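Local structure of leucine-rich repeat protein (4ECN) at residues T132-L137 with T252-V257; L631-N636 with G657-N662; N683-F688 with S705-T710. The protein is of unknown function but, as an extracellular leucine-rich repeat protein of a gut bacterium, probably binds other proteins. All blocks are in the same frame, centred on the assembly; numbering follows the deposited sequence.

Contact 1 of 3, residues T132-L137 with T252-V257; sequences TVTFKL and TKDANV
Phe135 and Ala255 face the same side of a parallel strand pair interrupted by a beta bulge, in a curled mixed sheet of the second DUF4458 domain, consistent with a transthyretin-like sandwich. Followed outward, Phe135 starts with CB 3.8 Å from Val257 CG2. Its CG stands anti to the carbonyl carbon (chi1 -62°), beside the backbone N. CD1 then meets two methyls obliquely, Ala255 CB and Val257 CG2, each at 3.6 Å, and CE1 keeps touch with Ala255 CB at 3.8 Å. Val133 CG1 lies over one face of the ring, offset toward its rim, while Val160, Val162, Leu173 and Met176 of the strands 157-164 and 170-179 supply further apolar partners.

The bulge inserts one extra residue opposite Thr134. Two successive N-H groups, of Asp254 and Ala255, find acceptors on this threonine: Ala255 N bonds to the backbone Thr134 O at 2.8 Å, nearly straight at 173°, and Asp254 N reaches the side-chain Thr134 OG1 at 3.2 Å. OG1 lies between the backbone N and the carbonyl carbon (chi1 56°), and from there it receives the Asp254 N-H. A valine in place of Thr134 would probably leave the Asp254 N-H without its mate and the bulge less firmly pinned. Regular pairing resumes with Lys136 N bonded to Ala255 O. Lys136, on the other face, crosses Asp254 at a slant, CB against CB at 3.6 Å, yet Lys136 NZ stops 4.3 Å from Asp254 OD2, too far for a salt bridge.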
loop_
_atom_site.group_PDB
_atom_site.type_symbol
_atom_site.label_atom_id
_atom_site.label_comp_id
_atom_site.label_asym_id
_atom_site.label_seq_id
_atom_site.Cartn_x
_atom_site.Cartn_y
_atom_site.Cartn_z
ATOM N N THR A 132 45.158 -21.221 5.640
ATOM C CA THR A 132 45.280 -20.432 4.401
ATOM C C THR A 132 45.038 -21.348 3.177
ATOM O O THR A 132 45.144 -22.567 3.291
ATOM C CB THR A 132 46.610 -19.670 4.315
ATOM O OG1 THR A 132 47.699 -20.566 4.502
ATOM C CG2 THR A 132 46.690 -18.528 5.332
ATOM N N VAL A 133 44.636 -20.757 2.030
ATOM C CA VAL A 133 44.257 -21.506 0.825
ATOM C C VAL A 133 44.734 -20.815 -0.451
ATOM O O VAL A 133 44.757 -19.588 -0.528
ATOM C CB VAL A 133 42.700 -21.687 0.783
ATOM C CG1 VAL A 133 42.170 -21.946 -0.624
ATOM C CG2 VAL A 133 42.252 -22.802 1.717
ATOM N N THR A 134 45.054 -21.633 -1.466
ATOM C CA THR A 134 45.377 -21.222 -2.830
ATOM C C THR A 134 44.465 -21.996 -3.752
ATOM O O THR A 134 44.136 -23.152 -3.467
ATOM C CB THR A 134 46.853 -21.407 -3.187
ATOM O OG1 THR A 134 47.211 -22.777 -2.973
ATOM C CG2 THR A 134 47.766 -20.469 -2.425
ATOM N N PHE A 135 44.060 -21.374 -4.856
ATOM C CA PHE A 135 43.152 -22.002 -5.808
ATOM C C PHE A 135 43.877 -22.418 -7.077
ATOM O O PHE A 135 44.935 -21.873 -7.415
ATOM C CB PHE A 135 41.994 -21.043 -6.141
ATOM C CG PHE A 135 41.192 -20.722 -4.904
ATOM C CD1 PHE A 135 40.158 -21.554 -4.492
ATOM C CD2 PHE A 135 41.536 -19.647 -4.093
ATOM C CE1 PHE A 135 39.460 -21.293 -3.317
ATOM C CE2 PHE A 135 40.829 -19.385 -2.920
ATOM C CZ PHE A 135 39.792 -20.198 -2.552
ATOM N N LYS A 136 43.305 -23.419 -7.747
ATOM C CA LYS A 136 43.763 -23.977 -9.001
ATOM C C LYS A 136 42.558 -24.070 -9.910
ATOM O O LYS A 136 41.633 -24.871 -9.668
ATOM C CB LYS A 136 44.442 -25.327 -8.768
ATOM C CG LYS A 136 44.919 -26.064 -10.012
ATOM C CD LYS A 136 45.139 -27.537 -9.646
ATOM C CE LYS A 136 45.634 -28.424 -10.759
ATOM N NZ LYS A 136 47.050 -28.136 -11.095
ATOM N N LEU A 137 42.537 -23.172 -10.906
ATOM C CA LEU A 137 41.497 -23.063 -11.925
ATOM C C LEU A 137 41.688 -24.187 -12.943
ATOM O O LEU A 137 42.796 -24.380 -13.427
ATOM C CB LEU A 137 41.533 -21.679 -12.595
ATOM C CG LEU A 137 40.952 -20.482 -11.845
ATOM C CD1 LEU A 137 41.808 -20.075 -10.636
ATOM C CD2 LEU A 137 40.856 -19.287 -12.773
ATOM N N THR A 252 46.329 -25.008 2.774
ATOM C CA THR A 252 45.754 -25.973 1.850
ATOM C C THR A 252 46.090 -25.454 0.447
ATOM O O THR A 252 45.850 -24.286 0.148
ATOM C CB THR A 252 44.260 -26.169 2.131
ATOM O OG1 THR A 252 44.096 -26.595 3.496
ATOM C CG2 THR A 252 43.600 -27.152 1.146
ATOM N N LYS A 253 46.699 -26.293 -0.382
ATOM C CA LYS A 253 47.124 -25.858 -1.699
ATOM C C LYS A 253 46.195 -26.394 -2.781
ATOM O O LYS A 253 45.676 -27.509 -2.669
ATOM C CB LYS A 253 48.575 -26.330 -1.951
ATOM C CG LYS A 253 49.283 -25.697 -3.153
ATOM C CD LYS A 253 50.542 -26.485 -3.545
ATOM C CE LYS A 253 51.118 -26.015 -4.866
ATOM N NZ LYS A 253 52.237 -26.876 -5.335
ATOM N N ASP A 254 46.017 -25.581 -3.842
ATOM C CA ASP A 254 45.303 -25.835 -5.095
ATOM C C ASP A 254 43.873 -26.411 -4.893
ATOM O O ASP A 254 43.571 -27.554 -5.268
ATOM C CB ASP A 254 46.133 -26.772 -5.987
ATOM C CG ASP A 254 47.381 -26.097 -6.541
ATOM O OD1 ASP A 254 47.498 -24.840 -6.408
ATOM O OD2 ASP A 254 48.228 -26.812 -7.135
ATOM N N ALA A 255 42.987 -25.542 -4.364
ATOM C CA ALA A 255 41.554 -25.759 -4.146
ATOM C C ALA A 255 40.828 -25.634 -5.495
ATOM O O ALA A 255 41.109 -24.701 -6.246
ATOM C CB ALA A 255 41.038 -24.747 -3.128
ATOM N N ASN A 256 39.928 -26.567 -5.819
ATOM C CA ASN A 256 39.301 -26.622 -7.144
ATOM C C ASN A 256 38.307 -25.458 -7.503
ATOM O O ASN A 256 37.252 -25.318 -6.888
ATOM C CB ASN A 256 38.530 -27.932 -7.321
ATOM C CG ASN A 256 37.997 -28.137 -8.725
ATOM O OD1 ASN A 256 36.841 -28.557 -8.914
ATOM N ND2 ASN A 256 38.832 -27.841 -9.749
ATOM N N VAL A 257 38.616 -24.731 -8.599
ATOM C CA VAL A 257 37.756 -23.720 -9.205
ATOM C C VAL A 257 37.421 -24.259 -10.616
ATOM O O VAL A 257 38.236 -24.121 -11.534
ATOM C CB VAL A 257 38.357 -22.293 -9.199
ATOM C CG1 VAL A 257 37.409 -21.294 -9.855
ATOM C CG2 VAL A 257 38.699 -21.845 -7.780
#

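Contact 2 of 3, residues L631-N636 with G657-N662; sequences LKYIPN and GSEGRN
The carbonyl oxygen of Lys632 receives two hydrogen bonds, a weak one from Gly657 N at 3.3 Å and another from a water 2.7 Å from Lys632 O. That water ties the two loops together. It also donates to Arg661 O and accepts from Glu659 N, with a further, weak bond from Gly657 N, and so links Gly657, Glu659 and Arg661 of the turn to Lys632. A direct backbone bond closes the other end: Ile634 N gives its hydrogen to Asn662 O at 2.9 Å, almost straight at 167° and nearly in line with the C=O bond.

Beside these two anchorages lies the Tyr633 ring. Its CD1 is 3.3 Å from Arg661 O, which approaches obliquely, and the backbone carbon of Asn662 sits at the ring edge, near its plane. Farther out, Tyr633 OH rests against the aliphatic part of Glu659, 3.3 Å from Glu659 CB; the two side chains cross at about a right angle. The extended Lys632 chain touches the same glutamate, with Lys632 CD 3.8 Å from Glu659 CG. Their charges remain apart, Lys632 NZ being 4.9 Å from Glu659 OE2, and the ammonium has a long, weak ion pair with Glu608.

Loops after successive parallel strands, 623-625 and 646-650, thus lie one on the next through backbone carbonyls and N-H groups, the stacking expected of adjacent turns in a leucine-rich repeat solenoid.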
loop_
_atom_site.group_PDB
_atom_site.type_symbol
_atom_site.label_atom_id
_atom_site.label_comp_id
_atom_site.label_asym_id
_atom_site.label_seq_id
_atom_site.Cartn_x
_atom_site.Cartn_y
_atom_site.Cartn_z
ATOM N N LEU A 631 -24.472 21.169 -4.809
ATOM C CA LEU A 631 -25.583 20.757 -5.671
ATOM C C LEU A 631 -26.891 21.373 -5.225
ATOM O O LEU A 631 -27.275 21.206 -4.067
ATOM C CB LEU A 631 -25.751 19.233 -5.747
ATOM C CG LEU A 631 -24.674 18.435 -6.469
ATOM C CD1 LEU A 631 -24.946 16.947 -6.345
ATOM C CD2 LEU A 631 -24.575 18.826 -7.927
ATOM N N LYS A 632 -27.560 22.090 -6.158
ATOM C CA LYS A 632 -28.855 22.743 -5.959
ATOM C C LYS A 632 -30.032 21.766 -6.177
ATOM O O LYS A 632 -31.111 21.966 -5.614
ATOM C CB LYS A 632 -29.003 23.935 -6.929
ATOM C CG LYS A 632 -27.983 25.053 -6.796
ATOM C CD LYS A 632 -28.168 26.034 -7.929
ATOM C CE LYS A 632 -27.006 26.973 -8.120
ATOM N NZ LYS A 632 -27.278 27.959 -9.201
ATOM N N TYR A 633 -29.839 20.752 -7.053
ATOM C CA TYR A 633 -30.868 19.783 -7.475
ATOM C C TYR A 633 -30.357 18.352 -7.609
ATOM O O TYR A 633 -29.162 18.146 -7.901
ATOM C CB TYR A 633 -31.437 20.169 -8.873
ATOM C CG TYR A 633 -31.872 21.605 -9.036
ATOM C CD1 TYR A 633 -33.144 22.017 -8.647
ATOM C CD2 TYR A 633 -31.033 22.543 -9.628
ATOM C CE1 TYR A 633 -33.566 23.334 -8.833
ATOM C CE2 TYR A 633 -31.427 23.873 -9.780
ATOM C CZ TYR A 633 -32.700 24.261 -9.392
ATOM O OH TYR A 633 -33.101 25.559 -9.574
ATOM N N ILE A 634 -31.298 17.371 -7.499
ATOM C CA ILE A 634 -31.019 15.966 -7.768
ATOM C C ILE A 634 -30.949 15.869 -9.304
ATOM O O ILE A 634 -31.913 16.281 -9.974
ATOM C CB ILE A 634 -32.036 14.980 -7.105
ATOM C CG1 ILE A 634 -32.029 15.090 -5.563
ATOM C CG2 ILE A 634 -31.779 13.518 -7.536
ATOM C CD1 ILE A 634 -33.379 14.874 -4.948
ATOM N N PRO A 635 -29.791 15.453 -9.891
ATOM C CA PRO A 635 -29.703 15.394 -11.363
ATOM C C PRO A 635 -30.571 14.261 -11.945
ATOM O O PRO A 635 -30.650 13.183 -11.352
ATOM C CB PRO A 635 -28.209 15.159 -11.611
ATOM C CG PRO A 635 -27.731 14.455 -10.392
ATOM C CD PRO A 635 -28.541 14.981 -9.251
ATOM N N ASN A 636 -31.232 14.510 -13.095
ATOM C CA ASN A 636 -32.097 13.524 -13.756
ATOM C C ASN A 636 -31.252 12.576 -14.663
ATOM O O ASN A 636 -31.490 12.471 -15.880
ATOM C CB ASN A 636 -33.194 14.228 -14.557
ATOM C CG ASN A 636 -34.324 13.320 -14.956
ATOM O OD1 ASN A 636 -34.555 12.260 -14.362
ATOM N ND2 ASN A 636 -35.097 13.744 -15.926
ATOM N N GLY A 657 -32.793 21.940 -2.725
ATOM C CA GLY A 657 -33.991 22.629 -2.244
ATOM C C GLY A 657 -33.794 24.090 -1.881
ATOM O O GLY A 657 -34.736 24.760 -1.438
ATOM N N SER A 658 -32.554 24.590 -2.043
ATOM C CA SER A 658 -32.211 25.978 -1.751
ATOM C C SER A 658 -32.778 26.877 -2.830
ATOM O O SER A 658 -32.951 28.070 -2.590
ATOM C CB SER A 658 -30.703 26.166 -1.614
ATOM O OG SER A 658 -29.995 25.872 -2.804
ATOM N N GLU A 659 -33.123 26.291 -3.998
ATOM C CA GLU A 659 -33.680 27.028 -5.128
ATOM C C GLU A 659 -35.213 26.899 -5.206
ATOM O O GLU A 659 -35.820 27.492 -6.103
ATOM C CB GLU A 659 -33.043 26.566 -6.440
ATOM C CG GLU A 659 -31.607 27.035 -6.590
ATOM C CD GLU A 659 -31.419 28.538 -6.492
ATOM O OE1 GLU A 659 -32.110 29.280 -7.229
ATOM O OE2 GLU A 659 -30.581 28.970 -5.667
ATOM N N GLY A 660 -35.823 26.189 -4.257
ATOM C CA GLY A 660 -37.278 26.077 -4.205
ATOM C C GLY A 660 -37.889 24.736 -4.565
ATOM O O GLY A 660 -39.026 24.449 -4.164
ATOM N N ARG A 661 -37.176 23.925 -5.363
ATOM C CA ARG A 661 -37.662 22.594 -5.727
ATOM C C ARG A 661 -36.454 21.684 -5.856
ATOM O O ARG A 661 -35.369 22.156 -6.168
ATOM C CB ARG A 661 -38.568 22.603 -6.972
ATOM C CG ARG A 661 -38.088 23.352 -8.198
ATOM C CD ARG A 661 -39.255 23.574 -9.157
ATOM N NE ARG A 661 -39.965 22.337 -9.524
ATOM C CZ ARG A 661 -39.651 21.568 -10.566
ATOM N NH1 ARG A 661 -38.625 21.886 -11.351
ATOM N NH2 ARG A 661 -40.353 20.466 -10.822
ATOM N N ASN A 662 -36.616 20.408 -5.502
ATOM C CA ASN A 662 -35.493 19.460 -5.401
ATOM C C ASN A 662 -34.952 18.992 -6.779
ATOM O O ASN A 662 -33.839 18.480 -6.819
ATOM C CB ASN A 662 -35.902 18.233 -4.569
ATOM C CG ASN A 662 -36.526 18.533 -3.209
ATOM O OD1 ASN A 662 -37.500 17.881 -2.821
ATOM N ND2 ASN A 662 -36.034 19.542 -2.469
HETATM O O HOH W 1 -33.273 23.498 -5.261
#

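Contact 3 of 3, residues N683-F688 with S705-T710; sequences NEIQKF and SNNLMT
Ile685 and Asn707 meet at a slant, with the amide oxygen of the asparagine leading. Asn707 CG stands anti to the carbonyl carbon (chi1 -83°), and OD1, carried beyond it, accepts a hydrogen bond from Ile685 N at 3.1 Å, the donor tilted from the amide plane. Asn707 OD1 also packs on Ile685 CB at 3.4 Å. Its ND2 is bonded to Leu680 O and Leu704 O, so this buried amide is held at both ends. Asn683 behaves likewise one turn earlier, with OD1 on Ile656 N and ND2 on Phe651 O and Leu680 O, a succession that matches the asparagine ladder of leucine-rich repeats.

Farther along, Ile685 and Met709, present as selenomethionine, lie side by side and point the same way, Ile685 CG2 being 4.0 Å from Met709 CE. Met709 meets Phe688 at an angle: its SE is 5.5 Å from the ring centroid and 80° off the ring normal, a Met-aromatic contact at the edge. Gln686 and Leu708 cross obliquely nearer the surface, where Gln686 CG approaches Leu708 CB at 3.8 Å. Leu708 N bonds to Ile685 O at 2.9 Å, and a water bridges Gln686 O to Thr710 N.

The first loop runs from strand 675-679 to helix 690-694; the second leaves strand 701-703 for strand 732-734 and is bonded in turn to Arg736, Phe737 and Lys739.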
loop_
_atom_site.group_PDB
_atom_site.type_symbol
_atom_site.label_atom_id
_atom_site.label_comp_id
_atom_site.label_asym_id
_atom_site.label_seq_id
_atom_site.Cartn_x
_atom_site.Cartn_y
_atom_site.Cartn_z
ATOM N N ASN A 683 -28.918 19.081 3.679
ATOM C CA ASN A 683 -29.323 19.793 2.470
ATOM C C ASN A 683 -30.216 20.937 2.896
ATOM O O ASN A 683 -30.079 21.406 4.021
ATOM C CB ASN A 683 -29.976 18.851 1.449
ATOM C CG ASN A 683 -28.952 18.199 0.557
ATOM O OD1 ASN A 683 -28.271 18.877 -0.181
ATOM N ND2 ASN A 683 -28.805 16.887 0.590
ATOM N N GLU A 684 -31.061 21.442 2.016
ATOM C CA GLU A 684 -31.923 22.569 2.344
ATOM C C GLU A 684 -33.342 22.271 1.880
ATOM O O GLU A 684 -34.086 23.174 1.486
ATOM C CB GLU A 684 -31.379 23.855 1.717
ATOM C CG GLU A 684 -30.004 24.262 2.227
ATOM C CD GLU A 684 -29.426 25.500 1.581
ATOM O OE1 GLU A 684 -30.130 26.534 1.525
ATOM O OE2 GLU A 684 -28.248 25.446 1.168
ATOM N N ILE A 685 -33.714 20.978 1.958
ATOM C CA ILE A 685 -34.998 20.427 1.550
ATOM C C ILE A 685 -36.069 20.906 2.500
ATOM O O ILE A 685 -36.004 20.658 3.715
ATOM C CB ILE A 685 -34.910 18.884 1.493
ATOM C CG1 ILE A 685 -33.924 18.441 0.370
ATOM C CG2 ILE A 685 -36.296 18.261 1.318
ATOM C CD1 ILE A 685 -33.393 17.065 0.518
ATOM N N GLN A 686 -37.049 21.614 1.935
ATOM C CA GLN A 686 -38.190 22.146 2.675
ATOM C C GLN A 686 -39.452 21.369 2.347
ATOM O O GLN A 686 -40.342 21.296 3.183
ATOM C CB GLN A 686 -38.374 23.623 2.356
ATOM C CG GLN A 686 -37.987 24.504 3.515
ATOM C CD GLN A 686 -37.880 25.950 3.121
ATOM O OE1 GLN A 686 -36.882 26.385 2.530
ATOM N NE2 GLN A 686 -38.857 26.741 3.527
ATOM N N LYS A 687 -39.515 20.795 1.130
ATOM C CA LYS A 687 -40.608 19.994 0.596
ATOM C C LYS A 687 -40.123 18.558 0.434
ATOM O O LYS A 687 -39.115 18.304 -0.226
ATOM C CB LYS A 687 -41.122 20.585 -0.749
ATOM C CG LYS A 687 -42.580 20.193 -1.127
ATOM C CD LYS A 687 -42.729 18.859 -1.923
ATOM C CE LYS A 687 -44.085 18.162 -1.815
ATOM N NZ LYS A 687 -44.291 17.486 -0.491
ATOM N N PHE A 688 -40.832 17.617 1.059
ATOM C CA PHE A 688 -40.522 16.188 1.018
ATOM C C PHE A 688 -40.427 15.710 -0.472
ATOM O O PHE A 688 -41.272 16.104 -1.284
ATOM C CB PHE A 688 -41.575 15.418 1.806
ATOM C CG PHE A 688 -41.328 13.939 1.812
ATOM C CD1 PHE A 688 -41.852 13.127 0.812
ATOM C CD2 PHE A 688 -40.553 13.351 2.808
ATOM C CE1 PHE A 688 -41.604 11.762 0.807
ATOM C CE2 PHE A 688 -40.347 11.973 2.828
ATOM C CZ PHE A 688 -40.857 11.191 1.816
ATOM N N SER A 705 -32.244 13.348 7.068
ATOM C CA SER A 705 -31.905 14.038 8.301
ATOM C C SER A 705 -31.178 15.331 7.981
ATOM O O SER A 705 -30.600 15.448 6.917
ATOM C CB SER A 705 -31.077 13.152 9.236
ATOM O OG SER A 705 -29.738 12.936 8.827
ATOM N N ASN A 706 -31.245 16.317 8.881
ATOM C CA ASN A 706 -30.587 17.624 8.784
ATOM C C ASN A 706 -31.058 18.349 7.532
ATOM O O ASN A 706 -30.300 18.559 6.585
ATOM C CB ASN A 706 -29.072 17.511 8.830
ATOM C CG ASN A 706 -28.590 16.921 10.125
ATOM O OD1 ASN A 706 -28.485 15.687 10.273
ATOM N ND2 ASN A 706 -28.251 17.783 11.074
ATOM N N ASN A 707 -32.350 18.703 7.545
ATOM C CA ASN A 707 -33.034 19.435 6.492
ATOM C C ASN A 707 -33.992 20.426 7.139
ATOM O O ASN A 707 -33.967 20.584 8.371
ATOM C CB ASN A 707 -33.712 18.510 5.503
ATOM C CG ASN A 707 -32.722 18.026 4.468
ATOM O OD1 ASN A 707 -32.246 18.798 3.633
ATOM N ND2 ASN A 707 -32.365 16.750 4.510
ATOM N N LEU A 708 -34.761 21.163 6.308
ATOM C CA LEU A 708 -35.581 22.290 6.751
ATOM C C LEU A 708 -37.104 22.068 6.644
ATOM O O LEU A 708 -37.845 23.050 6.559
ATOM C CB LEU A 708 -35.198 23.493 5.881
ATOM C CG LEU A 708 -33.735 23.944 5.957
ATOM C CD1 LEU A 708 -33.413 24.892 4.842
ATOM C CD2 LEU A 708 -33.395 24.544 7.311
HETATM N N MSE A 709 -37.570 20.814 6.717
HETATM C CA MSE A 709 -38.994 20.489 6.614
HETATM C C MSE A 709 -39.737 20.822 7.899
HETATM O O MSE A 709 -39.243 20.507 8.973
HETATM C CB MSE A 709 -39.168 19.002 6.281
HETATM C CG MSE A 709 -38.775 18.671 4.843
HETATM SE SE MSE A 709 -38.828 16.770 4.507
HETATM C CE MSE A 709 -36.965 16.400 4.757
ATOM N N THR A 710 -40.916 21.443 7.798
ATOM C CA THR A 710 -41.716 21.804 8.983
ATOM C C THR A 710 -42.975 20.908 9.120
ATOM O O THR A 710 -43.678 20.958 10.149
ATOM C CB THR A 710 -42.124 23.269 8.929
ATOM O OG1 THR A 710 -42.943 23.490 7.774
ATOM C CG2 THR A 710 -40.930 24.208 8.956
HETATM O O HOH W 2 -42.486 22.189 5.161
#

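How the contacts relate
Contact 1 belongs to the amino-terminal DUF4458 part, whereas contacts 2 and 3 lie on the opposite side of the chain's centre, about 88 and 91 Å away between centres. All three combine buried with more open residues, but the means differ with the fold. Contact 1 joins true strands whose apolar side chains share one face of the sheet and pack into the domain core. Contacts 2 and 3 join loops that follow parallel solenoid strands. Water and main-chain groups dominate in contact 2, an asparagine amide and apolar packing in contact 3. Their centres are only about 12 Å apart and they touch, Ser658 packing on Glu684, whose carboxylate is salt-bridged to Lys655, so together they form consecutive layers of one stack.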